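Local structure of TRAP-type C4-dicarboxylate:H+ symport system substrate-binding component DctP (Shewanella oneidensis, 4MX6) at residues M181-D184 / V185-A188; N223-S226 / Q227-Y230; G277-I280 / A281-D285; T302-P305 / A306-Q309. The protein binds succinate and probably delivers C4-dicarboxylates in the periplasm to a TRAP-type, proton-coupled symport system. One frame throughout, in Å; residues are numbered along the deposited sequence.

Interaction 1. Residues M181-D184 / V185-A188; sequences MASD and VLAA
Ser-183 and Leu-186 face each other across the opening turn of helix 184-191, where the backbone passes from an extended conformation at Ser-183 into helical angles from Asp-184 onward. Ala-187 N and Ala-188 N donate back to Ser-183 O at 3.1 Å and Asp-184 O at 3.0 Å. Ser-183 is the N-cap. Its hydroxyl lies opposite its own amide N and next to its carbonyl carbon (chi1 162°), which swings OG over the first turn to accept from Leu-186 N at 3.1 Å in a fairly straight bond, N-H...O 165°. The same oxygen has its strongest partner outside the turn, the carboxylate of Asp-116, and a weak bond to Glu-106, whose other carboxylate oxygen takes the amide of Asp-184. Two acids thus gather at a helix N terminus, where the helix dipole would be expected to favour negative charge. The cap has an apolar flank: Leu-186 CG rests 3.7 Å from Ser-183 CB, and its CD1 branch reaches the methyl end of Met-181, with CE to CD1 at 3.8 Å. The thioether is bent at chi3 (-79°), which turns CE back toward that leucine methyl. Met-181 also lies about 4 Å, side chain to side chain, from the succinate-binding residues Lys-104 and Arg-179, so the turn borders the ligand pocket. Coming directly after strand 177-180, it joins strand to helix; Val-185 and Ala-188 pack on Phe-322 of helix 305-326, while Asp-184 forms a salt bridge with Lys-199.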
ATOM      1  N   MET A 181       3.812   1.501   8.611  1.00  6.62           N
ATOM      2  CA  MET A 181       4.760   1.167   7.560  1.00  7.14           C
ATOM      3  C   MET A 181       5.980   2.074   7.709  1.00  7.47           C
ATOM      4  O   MET A 181       5.899   3.147   8.310  1.00  7.51           O
ATOM      5  CB  MET A 181       4.109   1.361   6.187  1.00  6.75           C
ATOM      6  CG  MET A 181       2.938   0.414   5.939  1.00  6.72           C
ATOM      7  SD  MET A 181       2.146   0.591   4.328  1.00  6.82           S
ATOM      8  CE  MET A 181       1.114   2.038   4.574  1.00  7.04           C
ATOM      9  N   ALA A 182       7.107   1.669   7.134  1.00  8.22           N
ATOM     10  CA  ALA A 182       8.358   2.393   7.348  1.00  9.19           C
ATOM     11  C   ALA A 182       8.434   3.680   6.521  1.00  9.53           C
ATOM     12  O   ALA A 182       9.107   3.743   5.499  1.00 12.51           O
ATOM     13  CB  ALA A 182       9.542   1.496   7.074  1.00 11.85           C
ATOM     14  N   SER A 183       7.730   4.698   6.999  1.00  7.85           N
ATOM     15  CA  SER A 183       7.572   5.984   6.335  1.00  7.64           C
ATOM     16  C   SER A 183       7.681   7.112   7.341  1.00  8.18           C
ATOM     17  O   SER A 183       6.970   7.132   8.342  1.00  8.32           O
ATOM     18  CB  SER A 183       6.194   6.054   5.692  1.00  7.92           C
ATOM     19  OG  SER A 183       5.845   7.397   5.404  1.00  8.26           O
ATOM     20  N   ASP A 184       8.552   8.072   7.062  1.00  8.80           N
ATOM     21  CA  ASP A 184       8.630   9.281   7.882  1.00  9.62           C
ATOM     22  C   ASP A 184       7.321  10.088   7.858  1.00  8.76           C
ATOM     23  O   ASP A 184       6.981  10.763   8.835  1.00  8.85           O
ATOM     24  CB  ASP A 184       9.758  10.198   7.398  1.00 11.67           C
ATOM     25  CG  ASP A 184      11.143   9.646   7.669  1.00 15.12           C
ATOM     26  OD1 ASP A 184      11.299   8.810   8.577  1.00 15.44           O
ATOM     27  OD2 ASP A 184      12.093  10.108   6.989  1.00 17.73           O
ATOM     28  N   VAL A 185       6.608  10.069   6.733  1.00  7.78           N
ATOM     29  CA  VAL A 185       5.356  10.814   6.660  1.00  8.22           C
ATOM     30  C   VAL A 185       4.329  10.175   7.604  1.00  7.18           C
ATOM     31  O   VAL A 185       3.619  10.889   8.324  1.00  7.95           O
ATOM     32  CB  VAL A 185       4.792  10.870   5.217  1.00  8.63           C
ATOM     33  CG1 VAL A 185       3.429  11.541   5.212  1.00  9.11           C
ATOM     34  CG2 VAL A 185       5.744  11.612   4.281  1.00  9.85           C
ATOM     35  N   LEU A 186       4.246   8.842   7.609  1.00  7.10           N
ATOM     36  CA  LEU A 186       3.268   8.178   8.467  1.00  7.07           C
ATOM     37  C   LEU A 186       3.629   8.340   9.943  1.00  7.25           C
ATOM     38  O   LEU A 186       2.751   8.494  10.787  1.00  7.62           O
ATOM     39  CB  LEU A 186       3.092   6.711   8.067  1.00  6.82           C
ATOM     40  CG  LEU A 186       2.641   6.554   6.613  1.00  7.69           C
ATOM     41  CD1 LEU A 186       2.509   5.085   6.281  1.00  8.73           C
ATOM     42  CD2 LEU A 186       1.332   7.288   6.342  1.00  7.91           C
ATOM     43  N   ALA A 187       4.919   8.357  10.267  1.00  7.71           N
ATOM     44  CA  ALA A 187       5.324   8.653  11.639  1.00  8.21           C
ATOM     45  C   ALA A 187       4.850  10.062  12.012  1.00  8.17           C
ATOM     46  O   ALA A 187       4.309  10.282  13.099  1.00  9.02           O
ATOM     47  CB  ALA A 187       6.822   8.527  11.801  1.00  9.05           C
ATOM     48  N   ALA A 188       5.057  11.020  11.116  1.00  7.95           N
ATOM     49  CA  ALA A 188       4.661  12.398  11.371  1.00  8.34           C
ATOM     50  C   ALA A 188       3.146  12.532  11.536  1.00  7.99           C
ATOM     51  O   ALA A 188       2.673  13.331  12.355  1.00  8.93           O
ATOM     52  CB  ALA A 188       5.162  13.304  10.259  1.00  9.30           C
TER

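Interaction 2. Residues N223-S226 / Q227-Y230; sequences NTYS and QKFY
Lys-228 curls over the ring of Tyr-225, its NZ standing 3.5 Å from the ring centroid and 20° off the normal, a cation-pi contact made from one face. The bend at chi2 (-56°) folds the lysine chain back along the helix end, and NZ also donates to Tyr-225 O at 3.0 Å. That carbonyl is gripped twice: Lys-228 N reaches it as well, and the two donors come from opposite faces of its plane rather than along its lone pairs. Tyr-230 completes the cluster. Its ring runs beside that of Tyr-225 with planes at 14°, but the centroids are 5.8 Å apart and overlap is slight, the nearest ring carbons being Tyr-225 CD1 and Tyr-230 CE1 at 3.7 Å. The edge of the Tyr-230 ring faces Thr-224 O and Tyr-225 O. Positive phi at Lys-228, the hydrogen bond from its backbone N to Tyr-225 O and a weak bond from Phe-229 N to Thr-224 O define a Schellman motif closing helix 221-226. On the far flank a water donates to Asn-223 OD1 and Ser-226 OG and accepts from Gln-227 NE2 at 2.9 Å, tying three side chains together; Ser-226 OG also bonds to Ser-222 O, one turn back. Asn-223 ND2 bonds to Asn-219 OD1 and to bound succinate, so this water and the neighbouring asparagine hold both ends of a ligand-binding amide. Around the motif, Thr-224 and Tyr-225 pack on helix 260-295 at Ile-292 and Leu-291, while Phe-229 lies against strand 217-219 and, through Val-205 and Leu-209, helix 205-210.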
ATOM      1  N   ASN A 223      -6.776  -5.883   4.240  1.00  5.65           N
ATOM      2  CA  ASN A 223      -5.715  -6.347   5.135  1.00  6.30           C
ATOM      3  C   ASN A 223      -6.236  -6.632   6.553  1.00  5.94           C
ATOM      4  O   ASN A 223      -5.823  -7.601   7.202  1.00  6.89           O
ATOM      5  CB  ASN A 223      -4.550  -5.364   5.176  1.00  6.02           C
ATOM      6  CG  ASN A 223      -3.575  -5.571   4.032  1.00  5.52           C
ATOM      7  OD1 ASN A 223      -3.450  -6.683   3.478  1.00  6.21           O
ATOM      8  ND2 ASN A 223      -2.856  -4.522   3.692  1.00  4.98           N
ATOM      9  N   THR A 224      -7.149  -5.793   7.029  1.00  6.00           N
ATOM     10  CA  THR A 224      -7.691  -5.933   8.372  1.00  6.82           C
ATOM     11  C   THR A 224      -8.401  -7.282   8.498  1.00  6.98           C
ATOM     12  O   THR A 224      -8.261  -7.972   9.518  1.00  7.43           O
ATOM     13  CB  THR A 224      -8.639  -4.763   8.684  1.00  7.75           C
ATOM     14  OG1 THR A 224      -7.922  -3.533   8.608  1.00  9.19           O
ATOM     15  CG2 THR A 224      -9.246  -4.873  10.069  1.00  8.76           C
ATOM     16  N   TYR A 225      -9.172  -7.648   7.474  1.00  6.73           N
ATOM     17  CA  TYR A 225      -9.873  -8.927   7.458  1.00  6.91           C
ATOM     18  C   TYR A 225      -8.937 -10.114   7.269  1.00  7.14           C
ATOM     19  O   TYR A 225      -8.934 -11.054   8.066  1.00  8.20           O
ATOM     20  CB  TYR A 225     -10.961  -8.946   6.376  1.00  7.10           C
ATOM     21  CG  TYR A 225     -11.629 -10.293   6.294  1.00  7.74           C
ATOM     22  CD1 TYR A 225     -12.453 -10.734   7.315  1.00  8.96           C
ATOM     23  CD2 TYR A 225     -11.391 -11.156   5.236  1.00  8.68           C
ATOM     24  CE1 TYR A 225     -13.048 -11.982   7.275  1.00  9.98           C
ATOM     25  CE2 TYR A 225     -11.975 -12.409   5.179  1.00 10.25           C
ATOM     26  CZ  TYR A 225     -12.807 -12.819   6.203  1.00 10.87           C
ATOM     27  OH  TYR A 225     -13.397 -14.074   6.154  1.00 12.73           O
ATOM     28  N   SER A 226      -8.108 -10.049   6.232  1.00  6.56           N
ATOM     29  CA  SER A 226      -7.298 -11.207   5.869  1.00  7.18           C
ATOM     30  C   SER A 226      -6.212 -11.521   6.907  1.00  7.41           C
ATOM     31  O   SER A 226      -5.833 -12.673   7.051  1.00  9.45           O
ATOM     32  CB  SER A 226      -6.693 -11.072   4.468  1.00  7.34           C
ATOM     33  OG  SER A 226      -5.862  -9.937   4.361  1.00  6.71           O
ATOM     34  N   GLN A 227      -5.738 -10.514   7.641  1.00  7.52           N
ATOM     35  CA  GLN A 227      -4.743 -10.739   8.694  1.00  8.17           C
ATOM     36  C   GLN A 227      -5.357 -10.845  10.090  1.00  8.44           C
ATOM     37  O   GLN A 227      -4.634 -11.008  11.071  1.00  9.13           O
ATOM     38  CB  GLN A 227      -3.682  -9.626   8.683  1.00 10.20           C
ATOM     39  CG  GLN A 227      -2.837  -9.585   7.406  1.00 12.08           C
ATOM     40  CD  GLN A 227      -2.079 -10.881   7.077  1.00 13.62           C
ATOM     41  OE1 GLN A 227      -1.802 -11.723   7.939  1.00 15.78           O
ATOM     42  NE2 GLN A 227      -1.735 -11.036   5.826  1.00 13.45           N
ATOM     43  N   LYS A 228      -6.682 -10.716  10.180  1.00  8.55           N
ATOM     44  CA  LYS A 228      -7.431 -10.882  11.438  1.00  8.39           C
ATOM     45  C   LYS A 228      -7.107  -9.811  12.470  1.00  7.95           C
ATOM     46  O   LYS A 228      -7.250 -10.042  13.675  1.00  8.96           O
ATOM     47  CB  LYS A 228      -7.264 -12.293  12.032  1.00 10.41           C
ATOM     48  CG  LYS A 228      -7.587 -13.401  11.046  1.00 13.05           C
ATOM     49  CD  LYS A 228      -8.979 -13.287  10.471  1.00 16.38           C
ATOM     50  CE  LYS A 228      -9.117 -14.067   9.175  1.00 18.22           C
ATOM     51  NZ  LYS A 228     -10.307 -13.645   8.401  1.00 18.68           N
ATOM     52  N   PHE A 229      -6.724  -8.626  12.016  1.00  8.07           N
ATOM     53  CA  PHE A 229      -6.473  -7.541  12.951  1.00  7.68           C
ATOM     54  C   PHE A 229      -7.740  -7.233  13.766  1.00  8.12           C
ATOM     55  O   PHE A 229      -7.653  -6.816  14.917  1.00  8.94           O
ATOM     56  CB  PHE A 229      -6.017  -6.257  12.247  1.00  8.43           C
ATOM     57  CG  PHE A 229      -4.718  -6.366  11.461  1.00  8.22           C
ATOM     58  CD1 PHE A 229      -3.771  -7.354  11.701  1.00  9.09           C
ATOM     59  CD2 PHE A 229      -4.456  -5.431  10.468  1.00  9.10           C
ATOM     60  CE1 PHE A 229      -2.597  -7.400  10.947  1.00  9.73           C
ATOM     61  CE2 PHE A 229      -3.307  -5.465   9.737  1.00 10.19           C
ATOM     62  CZ  PHE A 229      -2.375  -6.448   9.962  1.00 10.19           C
ATOM     63  N   TYR A 230      -8.906  -7.426  13.152  1.00  8.58           N
ATOM     64  CA  TYR A 230     -10.169  -7.132  13.821  1.00  9.11           C
ATOM     65  C   TYR A 230     -10.444  -8.071  15.002  1.00  9.49           C
ATOM     66  O   TYR A 230     -11.305  -7.773  15.825  1.00 10.81           O
ATOM     67  CB  TYR A 230     -11.342  -7.167  12.832  1.00  9.75           C
ATOM     68  CG  TYR A 230     -11.667  -8.546  12.283  1.00  9.98           C
ATOM     69  CD1 TYR A 230     -10.928  -9.100  11.250  1.00 10.11           C
ATOM     70  CD2 TYR A 230     -12.715  -9.299  12.799  1.00 11.15           C
ATOM     71  CE1 TYR A 230     -11.228 -10.359  10.737  1.00 10.58           C
ATOM     72  CE2 TYR A 230     -13.014 -10.557  12.298  1.00 11.85           C
ATOM     73  CZ  TYR A 230     -12.261 -11.090  11.275  1.00 12.05           C
ATOM     74  OH  TYR A 230     -12.551 -12.337  10.746  1.00 14.33           O
TER
HETATM   75  O   HOH W   1      -3.189  -9.525   3.797  1.00  6.61           O

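Interaction 3. Residues G277-I280 / A281-D285; sequences GNKI and AAEKD
Lys-279 and Glu-283 form an i to i+4 salt bridge on one turn of the long helix 260-295. The charged pair comes first: Lys-279 NZ meets Glu-283 OE2 at 2.8 Å on the syn side of the carboxylate, 23° out of its plane. The lysine chain is extended until chi4 (-74°), where a final bend turns the ammonium toward the acid. A water accepts from NZ and donates to Glu-283 OE1, so OE2 is held directly by NZ and OE1 through the water. A glutamine in place of Glu-283 would probably leave Lys-279 without its countercharge and weaken the hold on that water. Apolar contacts follow the next ridge: in the modelled conformer of Ile-280, its side chain and that of Lys-284 lie alongside each other, with Ile-280 CG2 3.7 Å from Lys-284 CG, while the lysine ammonium goes on to a salt bridge with Glu-287. Toward the protein, Asn-278 OD1 accepts from His-155 N of strand 148-158, and Ala-281 also packs on His-155. Backbone bonds carry the helix through the turn, and among them Lys-284 N points to Ile-280 O at 2.7 Å, with an N-H...O angle of 167°.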
ATOM      1  N   GLY A 277      -6.465  -6.943 -10.529  1.00  6.91           N
ATOM      2  CA  GLY A 277      -6.220  -6.632  -9.134  1.00  6.71           C
ATOM      3  C   GLY A 277      -6.963  -5.399  -8.660  1.00  6.16           C
ATOM      4  O   GLY A 277      -7.453  -5.370  -7.537  1.00  6.58           O
ATOM      5  N   ASN A 278      -7.043  -4.381  -9.508  1.00  6.63           N
ATOM      6  CA  ASN A 278      -7.768  -3.168  -9.153  1.00  6.70           C
ATOM      7  C   ASN A 278      -9.257  -3.447  -8.953  1.00  7.06           C
ATOM      8  O   ASN A 278      -9.899  -2.879  -8.062  1.00  7.62           O
ATOM      9  CB  ASN A 278      -7.572  -2.095 -10.222  1.00  7.17           C
ATOM     10  CG  ASN A 278      -6.208  -1.451 -10.173  1.00  7.35           C
ATOM     11  OD1 ASN A 278      -5.455  -1.600  -9.213  1.00  7.56           O
ATOM     12  ND2 ASN A 278      -5.896  -0.690 -11.219  1.00  8.54           N
ATOM     13  N   LYS A 279      -9.827  -4.288  -9.804  1.00  6.87           N
ATOM     14  CA  LYS A 279     -11.227  -4.684  -9.665  1.00  7.51           C
ATOM     15  C   LYS A 279     -11.435  -5.428  -8.349  1.00  7.14           C
ATOM     16  O   LYS A 279     -12.358  -5.136  -7.594  1.00  7.61           O
ATOM     17  CB  LYS A 279     -11.629  -5.538 -10.866  1.00  9.22           C
ATOM     18  CG  LYS A 279     -13.044  -6.035 -10.845  1.00 11.51           C
ATOM     19  CD  LYS A 279     -13.398  -6.634 -12.194  1.00 14.04           C
ATOM     20  CE  LYS A 279     -14.813  -7.159 -12.256  1.00 14.68           C
ATOM     21  NZ  LYS A 279     -14.983  -8.438 -11.515  1.00 14.40           N
ATOM     22  N   ILE A 280     -10.556  -6.387  -8.071  0.56  7.25           N
ATOM     23  CA  ILE A 280     -10.609  -7.133  -6.820  0.56  7.26           C
ATOM     24  C   ILE A 280     -10.482  -6.185  -5.625  0.56  6.14           C
ATOM     25  O   ILE A 280     -11.205  -6.329  -4.639  0.56  6.11           O
ATOM     26  CB  ILE A 280      -9.509  -8.224  -6.754  0.56  8.52           C
ATOM     27  CG1 ILE A 280      -9.734  -9.302  -7.825  0.56 10.73           C
ATOM     28  CG2 ILE A 280      -9.460  -8.876  -5.372  0.56  8.46           C
ATOM     29  CD1 ILE A 280     -10.844 -10.294  -7.497  0.56 12.06           C
ATOM     30  N   ALA A 281      -9.589  -5.204  -5.706  1.00  5.86           N
ATOM     31  CA  ALA A 281      -9.399  -4.272  -4.595  1.00  6.48           C
ATOM     32  C   ALA A 281     -10.720  -3.609  -4.217  1.00  6.22           C
ATOM     33  O   ALA A 281     -11.073  -3.503  -3.040  1.00  6.97           O
ATOM     34  CB  ALA A 281      -8.360  -3.227  -4.933  1.00  6.34           C
ATOM     35  N   ALA A 282     -11.463  -3.157  -5.219  1.00  6.83           N
ATOM     36  CA  ALA A 282     -12.709  -2.462  -4.971  1.00  7.07           C
ATOM     37  C   ALA A 282     -13.746  -3.439  -4.427  1.00  7.32           C
ATOM     38  O   ALA A 282     -14.532  -3.106  -3.546  1.00  8.26           O
ATOM     39  CB  ALA A 282     -13.205  -1.815  -6.250  1.00  8.21           C
ATOM     40  N   GLU A 283     -13.766  -4.655  -4.964  1.00  7.03           N
ATOM     41  CA  GLU A 283     -14.693  -5.669  -4.480  1.00  7.37           C
ATOM     42  C   GLU A 283     -14.406  -6.046  -3.021  1.00  7.43           C
ATOM     43  O   GLU A 283     -15.319  -6.125  -2.201  1.00  8.70           O
ATOM     44  CB  GLU A 283     -14.628  -6.910  -5.364  1.00  7.36           C
ATOM     45  CG  GLU A 283     -15.159  -6.658  -6.751  1.00  8.22           C
ATOM     46  CD  GLU A 283     -14.842  -7.755  -7.759  1.00  9.19           C
ATOM     47  OE1 GLU A 283     -13.945  -8.577  -7.500  1.00 10.51           O
ATOM     48  OE2 GLU A 283     -15.502  -7.776  -8.827  1.00 10.97           O
ATOM     49  N   LYS A 284     -13.136  -6.264  -2.693  1.00  7.47           N
ATOM     50  CA  LYS A 284     -12.753  -6.681  -1.348  1.00  7.60           C
ATOM     51  C   LYS A 284     -12.968  -5.569  -0.331  1.00  7.73           C
ATOM     52  O   LYS A 284     -13.279  -5.839   0.818  1.00  8.92           O
ATOM     53  CB  LYS A 284     -11.301  -7.167  -1.322  1.00  8.44           C
ATOM     54  CG  LYS A 284     -11.103  -8.485  -2.026  1.00  9.21           C
ATOM     55  CD  LYS A 284     -11.866  -9.590  -1.331  1.00 10.13           C
ATOM     56  CE  LYS A 284     -11.565 -10.925  -1.938  1.00 12.69           C
ATOM     57  NZ  LYS A 284     -12.389 -12.002  -1.318  1.00 13.98           N
ATOM     58  N   ASP A 285     -12.843  -4.320  -0.743  1.00  8.03           N
ATOM     59  CA  ASP A 285     -13.044  -3.249   0.192  1.00  8.93           C
ATOM     60  C   ASP A 285     -14.468  -3.333   0.751  1.00  9.34           C
ATOM     61  O   ASP A 285     -14.680  -3.164   1.957  1.00 12.01           O
ATOM     62  CB  ASP A 285     -12.782  -1.933  -0.484  1.00  9.95           C
ATOM     63  CG  ASP A 285     -12.659  -0.833   0.502  1.00 11.44           C
ATOM     64  OD1 ASP A 285     -11.602  -0.732   1.151  1.00 10.52           O
ATOM     65  OD2 ASP A 285     -13.658  -0.105   0.668  1.00 15.30           O
TER
HETATM   66  O   HOH W   2     -13.143  -9.833  -9.873  1.00 27.26           O

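Interaction 4. Residues T302-P305 / A306-Q309; sequences TLSP and AERQ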
ATOM      1  N   THR A 302     -18.054   5.462  13.233  1.00 13.96           N
ATOM      2  CA  THR A 302     -18.255   6.338  12.091  1.00 15.35           C
ATOM      3  C   THR A 302     -17.943   7.768  12.525  1.00 15.22           C
ATOM      4  O   THR A 302     -18.148   8.108  13.677  1.00 17.66           O
ATOM      5  CB  THR A 302     -19.726   6.212  11.603  1.00 19.17           C
ATOM      6  OG1 THR A 302     -19.930   4.898  11.060  1.00 21.41           O
ATOM      7  CG2 THR A 302     -20.069   7.251  10.564  1.00 20.83           C
ATOM      8  N   LEU A 303     -17.432   8.594  11.616  1.00 14.00           N
ATOM      9  CA  LEU A 303     -17.137   9.999  11.913  1.00 13.91           C
ATOM     10  C   LEU A 303     -18.219  10.905  11.353  1.00 15.05           C
ATOM     11  O   LEU A 303     -18.603  10.769  10.193  1.00 16.11           O
ATOM     12  CB  LEU A 303     -15.811  10.428  11.290  1.00 13.38           C
ATOM     13  CG  LEU A 303     -14.563   9.666  11.726  1.00 12.91           C
ATOM     14  CD1 LEU A 303     -13.315  10.270  11.082  1.00 12.62           C
ATOM     15  CD2 LEU A 303     -14.431   9.653  13.233  1.00 14.18           C
ATOM     16  N   SER A 304     -18.694  11.840  12.166  1.00 14.85           N
ATOM     17  CA  SER A 304     -19.557  12.897  11.664  1.00 16.34           C
ATOM     18  C   SER A 304     -18.737  13.843  10.792  1.00 15.78           C
ATOM     19  O   SER A 304     -17.511  13.832  10.820  1.00 15.22           O
ATOM     20  CB  SER A 304     -20.180  13.691  12.813  1.00 17.37           C
ATOM     21  OG  SER A 304     -19.228  14.565  13.390  1.00 17.46           O
ATOM     22  N   PRO A 305     -19.413  14.684  10.017  1.00 16.16           N
ATOM     23  CA  PRO A 305     -18.657  15.621   9.181  1.00 16.23           C
ATOM     24  C   PRO A 305     -17.720  16.511   9.991  1.00 14.63           C
ATOM     25  O   PRO A 305     -16.574  16.710   9.580  1.00 14.47           O
ATOM     26  CB  PRO A 305     -19.756  16.451   8.529  1.00 17.20           C
ATOM     27  CG  PRO A 305     -20.908  15.509   8.447  1.00 17.75           C
ATOM     28  CD  PRO A 305     -20.853  14.708   9.715  1.00 16.79           C
ATOM     29  N   ALA A 306     -18.189  17.038  11.120  1.00 13.98           N
ATOM     30  CA  ALA A 306     -17.343  17.870  11.955  1.00 13.31           C
ATOM     31  C   ALA A 306     -16.200  17.070  12.558  1.00 12.95           C
ATOM     32  O   ALA A 306     -15.099  17.585  12.700  1.00 12.83           O
ATOM     33  CB  ALA A 306     -18.154  18.554  13.051  1.00 13.48           C
ATOM     34  N   GLU A 307     -16.463  15.819  12.925  1.00 12.47           N
ATOM     35  CA  GLU A 307     -15.412  14.975  13.459  1.00 12.21           C
ATOM     36  C   GLU A 307     -14.341  14.744  12.401  1.00 10.68           C
ATOM     37  O   GLU A 307     -13.154  14.860  12.680  1.00 10.83           O
ATOM     38  CB  GLU A 307     -15.990  13.649  13.953  1.00 13.34           C
ATOM     39  CG  GLU A 307     -16.689  13.811  15.286  1.00 15.59           C
ATOM     40  CD  GLU A 307     -17.558  12.630  15.695  1.00 18.09           C
ATOM     41  OE1 GLU A 307     -17.895  11.771  14.855  1.00 19.00           O
ATOM     42  OE2 GLU A 307     -17.927  12.588  16.886  1.00 20.61           O
ATOM     43  N   ARG A 308     -14.749  14.415  11.179  1.00 10.83           N
ATOM     44  CA  ARG A 308     -13.770  14.233  10.111  1.00 10.71           C
ATOM     45  C   ARG A 308     -12.954  15.511   9.922  1.00 10.37           C
ATOM     46  O   ARG A 308     -11.730  15.453   9.768  1.00 10.33           O
ATOM     47  CB  ARG A 308     -14.436  13.834   8.789  1.00 11.84           C
ATOM     48  CG  ARG A 308     -13.417  13.599   7.649  1.00 13.69           C
ATOM     49  CD  ARG A 308     -14.065  13.482   6.267  1.00 14.77           C
ATOM     50  NE  ARG A 308     -13.113  13.035   5.235  1.00 15.94           N
ATOM     51  CZ  ARG A 308     -12.369  13.822   4.464  1.00 17.60           C
ATOM     52  NH1 ARG A 308     -12.440  15.144   4.565  1.00 18.91           N
ATOM     53  NH2 ARG A 308     -11.549  13.279   3.571  1.00 17.72           N
ATOM     54  N   GLN A 309     -13.614  16.660   9.922  1.00 10.67           N
ATOM     55  CA  GLN A 309     -12.905  17.911   9.665  1.00 11.55           C
ATOM     56  C   GLN A 309     -11.871  18.195  10.755  1.00 11.04           C
ATOM     57  O   GLN A 309     -10.809  18.747  10.473  1.00 11.72           O
ATOM     58  CB  GLN A 309     -13.871  19.088   9.514  1.00 12.83           C
ATOM     59  CG  GLN A 309     -13.196  20.337   8.952  1.00 14.57           C
ATOM     60  CD  GLN A 309     -12.693  20.142   7.531  1.00 16.48           C
ATOM     61  OE1 GLN A 309     -13.409  19.632   6.674  1.00 18.25           O
ATOM     62  NE2 GLN A 309     -11.451  20.523   7.287  1.00 16.84           N
TER
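Ser-304 and Glu-307 exchange two hydrogen bonds that make a capping box at the start of helix 305-326. Glu-307 OE1 accepts from Ser-304 N at 2.8 Å, almost straight at 176°, on the anti side of the carboxylate and 28° out of its plane; in return Ser-304 OG accepts from Glu-307 N at 3.1 Å. The serine hydroxyl sits between its own N and carbonyl carbon (chi1 76°), from where it overhangs the first turn. The glutamate, extended beyond CG, runs back past the serine, with CG 3.3 Å from Ser-304 OG. Replacing Glu-307 by an alanine would probably leave Ser-304 N without this acceptor and Lys-168 without its carboxylate partner, with only the OG bond of the box remaining. Behind the box, Arg-308 N bonds to Ser-304 O at 2.8 Å and Gln-309 N to Pro-305 O, starting the regular helical pattern. Leu-303 CD1 rests against the turn, 4.1 Å from Arg-308 CA. Further out, Lys-168 forms a salt bridge with Glu-307 OE1 and also bonds to Thr-302 O, tying the acid to the incoming chain. The cap lies at the surface, where the chain leaves strand 299-301, an outermost strand of its four-stranded sheet, and enters helix 305-326.

In the fold
From the N terminus the four contacts follow in series, none nested in or crossing another. Interaction 1 turns the chain from strand 177-180 into helix 184-191; interaction 2 ends helix 221-226 and leads on toward strand 235-237. Both border bound succinate, although their centres are about 21 Å apart. Interaction 3 closes no loop but lies within helix 260-295, a helix that interaction 2 also packs against further along. Interaction 4 starts helix 305-326, whose later part covers interaction 1. Helix 305-326 thus joins interactions 1 and 4, and helix 260-295 joins 2 and 3, without direct touch: the nearest atoms are about 14 Å apart in the first pair and about 7 Å in the second.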